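PDB 3FKJ: putative phosphosugar isomerases, which probably binds phosphorylated sugars or related carbohydrate derivatives through its SIS (sugar isomerase) domains and may isomerise them. Local coordinates for residues K59-L62 with D63-S67; E165-A168 with Q169-Y173. All blocks are in the same frame, centred on the assembly; numbering follows the deposited sequence.

Contact 1 of 2, residues K59-L62 with D63-S67; sequences KYFL and DCEAS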
# COMPACT_ATOMS: atom_id res chain seq x y z
N LYS A 59 8.80 4.48 -7.42
CA LYS A 59 7.63 5.13 -6.83
C LYS A 59 8.08 6.06 -5.70
O LYS A 59 7.75 7.26 -5.69
CB LYS A 59 6.61 4.09 -6.33
CG LYS A 59 5.30 4.68 -5.72
CD LYS A 59 4.91 4.03 -4.41
CE LYS A 59 3.51 4.44 -3.92
NZ LYS A 59 3.21 5.91 -3.81
N TYR A 60 8.87 5.51 -4.78
CA TYR A 60 9.35 6.27 -3.62
C TYR A 60 10.19 7.50 -4.02
O TYR A 60 10.01 8.60 -3.48
CB TYR A 60 10.08 5.33 -2.61
CG TYR A 60 10.59 6.04 -1.37
CD1 TYR A 60 9.71 6.50 -0.40
CD2 TYR A 60 11.94 6.30 -1.19
CE1 TYR A 60 10.15 7.18 0.72
CE2 TYR A 60 12.40 7.02 -0.04
CZ TYR A 60 11.49 7.42 0.91
OH TYR A 60 11.91 8.10 2.04
N PHE A 61 11.10 7.31 -4.98
CA PHE A 61 11.92 8.41 -5.49
C PHE A 61 11.07 9.57 -6.03
O PHE A 61 11.30 10.76 -5.70
CB PHE A 61 12.88 7.89 -6.58
CG PHE A 61 13.74 8.96 -7.21
CD1 PHE A 61 14.90 9.39 -6.59
CD2 PHE A 61 13.40 9.51 -8.44
CE1 PHE A 61 15.71 10.36 -7.18
CE2 PHE A 61 14.21 10.49 -9.05
CZ PHE A 61 15.37 10.92 -8.41
N LEU A 62 10.07 9.24 -6.83
CA LEU A 62 9.23 10.26 -7.42
C LEU A 62 8.35 10.90 -6.37
O LEU A 62 8.19 12.09 -6.37
CB LEU A 62 8.39 9.70 -8.58
CG LEU A 62 9.18 9.19 -9.79
CD1 LEU A 62 8.20 8.41 -10.76
CD2 LEU A 62 9.88 10.35 -10.53
N ASP A 63 7.78 10.11 -5.48
CA ASP A 63 6.95 10.68 -4.42
C ASP A 63 7.75 11.68 -3.59
O ASP A 63 7.22 12.68 -3.16
CB ASP A 63 6.42 9.59 -3.48
CG ASP A 63 5.34 8.76 -4.12
OD1 ASP A 63 4.80 9.13 -5.19
OD2 ASP A 63 5.00 7.74 -3.51
N CYS A 64 9.03 11.40 -3.38
CA CYS A 64 9.91 12.31 -2.67
C CYS A 64 10.36 13.51 -3.48
O CYS A 64 10.42 14.60 -2.95
CB CYS A 64 11.14 11.56 -2.20
SG CYS A 64 10.83 10.39 -0.87
N GLU A 65 10.70 13.30 -4.74
CA GLU A 65 11.47 14.25 -5.53
C GLU A 65 10.70 15.02 -6.61
O GLU A 65 11.02 16.17 -6.84
CB GLU A 65 12.65 13.54 -6.19
CG GLU A 65 13.71 12.99 -5.24
CD GLU A 65 14.46 14.06 -4.46
OE1 GLU A 65 14.63 15.23 -4.89
OE2 GLU A 65 14.90 13.71 -3.38
N ALA A 66 9.69 14.41 -7.25
CA ALA A 66 8.87 15.05 -8.29
C ALA A 66 7.78 15.95 -7.73
O ALA A 66 6.95 15.48 -6.98
CB ALA A 66 8.22 13.99 -9.19
N SER A 67 7.76 17.22 -8.14
CA SER A 67 6.74 18.20 -7.76
C SER A 67 5.55 18.33 -8.69
O SER A 67 4.47 18.79 -8.27
CB SER A 67 7.38 19.60 -7.62
OG SER A 67 8.40 19.55 -6.64

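Contact 2 of 2, residues E165-A168 with Q169-Y173; sequences EILA and QTEGY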
# COMPACT_ATOMS: atom_id res chain seq x y z
N GLU A 165 15.06 9.21 -14.86
CA GLU A 165 14.92 9.82 -16.18
C GLU A 165 13.64 10.60 -16.39
O GLU A 165 13.67 11.67 -17.00
CB GLU A 165 15.10 8.76 -17.27
CG GLU A 165 16.52 8.24 -17.37
CD GLU A 165 17.52 9.33 -17.77
OE1 GLU A 165 17.16 10.29 -18.50
OE2 GLU A 165 18.68 9.20 -17.36
N ILE A 166 12.53 10.11 -15.85
CA ILE A 166 11.28 10.86 -15.90
C ILE A 166 11.44 12.21 -15.20
O ILE A 166 11.05 13.22 -15.73
CB ILE A 166 10.07 10.07 -15.38
CG1 ILE A 166 9.79 8.87 -16.31
CG2 ILE A 166 8.83 11.00 -15.27
CD1 ILE A 166 8.93 7.77 -15.69
N LEU A 167 12.06 12.20 -14.02
CA LEU A 167 12.22 13.39 -13.24
C LEU A 167 13.20 14.30 -13.91
O LEU A 167 12.92 15.48 -14.06
CB LEU A 167 12.73 13.05 -11.81
CG LEU A 167 13.04 14.25 -10.88
CD1 LEU A 167 11.82 15.00 -10.41
CD2 LEU A 167 13.92 13.82 -9.69
N ALA A 168 14.36 13.77 -14.28
CA ALA A 168 15.40 14.59 -14.87
C ALA A 168 14.93 15.27 -16.16
O ALA A 168 15.24 16.43 -16.37
CB ALA A 168 16.71 13.74 -15.15
N GLN A 169 14.20 14.55 -17.01
CA GLN A 169 13.87 15.09 -18.34
C GLN A 169 12.58 15.93 -18.33
O GLN A 169 12.21 16.51 -19.35
CB GLN A 169 13.76 13.95 -19.37
CG GLN A 169 15.09 13.27 -19.69
CD GLN A 169 14.97 12.19 -20.75
OE1 GLN A 169 14.32 12.39 -21.77
NE2 GLN A 169 15.59 11.05 -20.51
N THR A 170 11.88 15.97 -17.19
CA THR A 170 10.69 16.81 -17.03
C THR A 170 10.88 17.97 -16.04
O THR A 170 10.36 19.05 -16.25
CB THR A 170 9.45 15.96 -16.61
OG1 THR A 170 9.64 15.38 -15.32
CG2 THR A 170 9.17 14.87 -17.63
N GLU A 171 11.58 17.75 -14.95
CA GLU A 171 11.75 18.79 -13.94
C GLU A 171 13.20 19.16 -13.69
O GLU A 171 13.50 20.17 -13.06
CB GLU A 171 11.11 18.34 -12.61
CG GLU A 171 9.63 18.09 -12.69
CD GLU A 171 8.99 17.64 -11.37
OE1 GLU A 171 7.97 16.91 -11.44
OE2 GLU A 171 9.45 18.04 -10.27
N GLY A 172 14.11 18.35 -14.18
CA GLY A 172 15.51 18.43 -13.81
C GLY A 172 15.76 17.79 -12.45
O GLY A 172 14.87 17.68 -11.62
N TYR A 173 16.99 17.36 -12.23
CA TYR A 173 17.36 16.77 -10.98
C TYR A 173 18.81 17.06 -10.72
O TYR A 173 19.67 16.55 -11.43
CB TYR A 173 17.13 15.26 -11.01
CG TYR A 173 17.49 14.56 -9.73
CD1 TYR A 173 16.98 15.01 -8.49
CD2 TYR A 173 18.30 13.44 -9.74
CE1 TYR A 173 17.28 14.35 -7.29
CE2 TYR A 173 18.62 12.76 -8.55
CZ TYR A 173 18.09 13.23 -7.32
OH TYR A 173 18.40 12.58 -6.16

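Contact 1 of 2, residues K59-L62 with D63-S67
The Tyr60 ring carries the sulfur of Cys64 over one face, and the Phe61 ring, one residue on, carries the CG methylene of Glu65 in the same way. Both are i to i+4 pairs on the last turns of helix 56-65, in the SIS domain. Cys64 SG stands 3.7 Å from the Tyr60 ring centroid, 19° off the normal and displaced toward the CZ side, a sulfur-aromatic contact. The phenol hydroxyl beyond it is hydrogen-bonded to Glu310. Over Phe61 the Glu65 methylene makes a CH-pi contact, Glu65 CG lying 4.1 Å from the centroid of the Phe61 ring. With CG anti to the backbone N (chi1 178°), the Phe61 ring leans along the helix toward its C-terminal end, where Glu65 arrives. The aliphatic part of Glu65 suits the ring while its carboxylate reaches past it, hydrogen-bonded to Tyr311 and in a salt bridge with Lys85 of the second subunit.

On the side of the helix near strands 42-47 and 70-75, the aliphatic chain of Leu62 packs on Phe45 and Val71 of those strands and on Ala163 of helix 155-170, and its CD2 lies 4.2 Å from Ala66 CB. The backbone keeps the helical pattern to its end: Asp63 N to Lys59 O is nearly straight, 168° at the hydrogen, and Ala66, the first residue to leave helical angles, still gives its N-H to Leu62 O. Lys59 has the length to reach forward along the helix, bending at chi2 and again at chi4, which brings its ammonium to the carboxylate of Asp63. In this salt bridge Lys59 NZ approaches the syn lone pair of Asp63 OD2 at 2.6 Å.

Contact 2 of 2, residues E165-A168 with Q169-Y173
Glu165 and Gln169, one helical turn apart, join through their side chains as well as their backbones: Gln169 NE2 donates to Glu165 OE1 at 2.7 Å, on the anti side and somewhat out of the carboxylate plane. The acceptor lies almost in the amide plane, though the two flat groups are turned 68° apart. In the weakly bonded last turn of helix 155-170, Thr170 OG1 folds back to donate to Ile166 O at 2.6 Å; its chi1 of 64° sets the hydroxyl between the backbone N and the carbonyl carbon, facing the preceding turn. Leu167 O accepts a good bond from Glu171 N (2.8 Å), with weak ones from Thr170 and Gly172. Gly172, at positive phi, lets the chain turn back, and Tyr173 CD1 comes within 3.5 Å of Leu167 CD2, an apolar branch that meets the ring obliquely.

In the second shell, Tyr176 holds the other oxygen of Glu165, while Arg28 O and Ser32 fix the Gln169 amide from helix 22-35. Both hydrogens of Gln169 NE2 can thus be used, on Glu165 and Arg28 O, which is consistent with the amide orientation and would probably favour an ionised Glu165.

Overall arrangement
From the N terminus the chain first passes helix 22-35 and strand 42-47, then reaches contact 1 at the end of helix 56-65. It goes on through the remaining strands of the first parallel sheet to helix 155-170, whose end forms contact 2. Each contact spans only three to six residues of chain, so the two follow in series, neither enclosing nor crossing the other. In space their centres are about 11 Å apart: Phe61 packs on Leu167 and Tyr173, and Ser67 N probably bonds to the Glu171 carboxylate. Together they join the two helix ends; contact 1 also reaches the second subunit, while contact 2 meets helices 22-35 and 176-184.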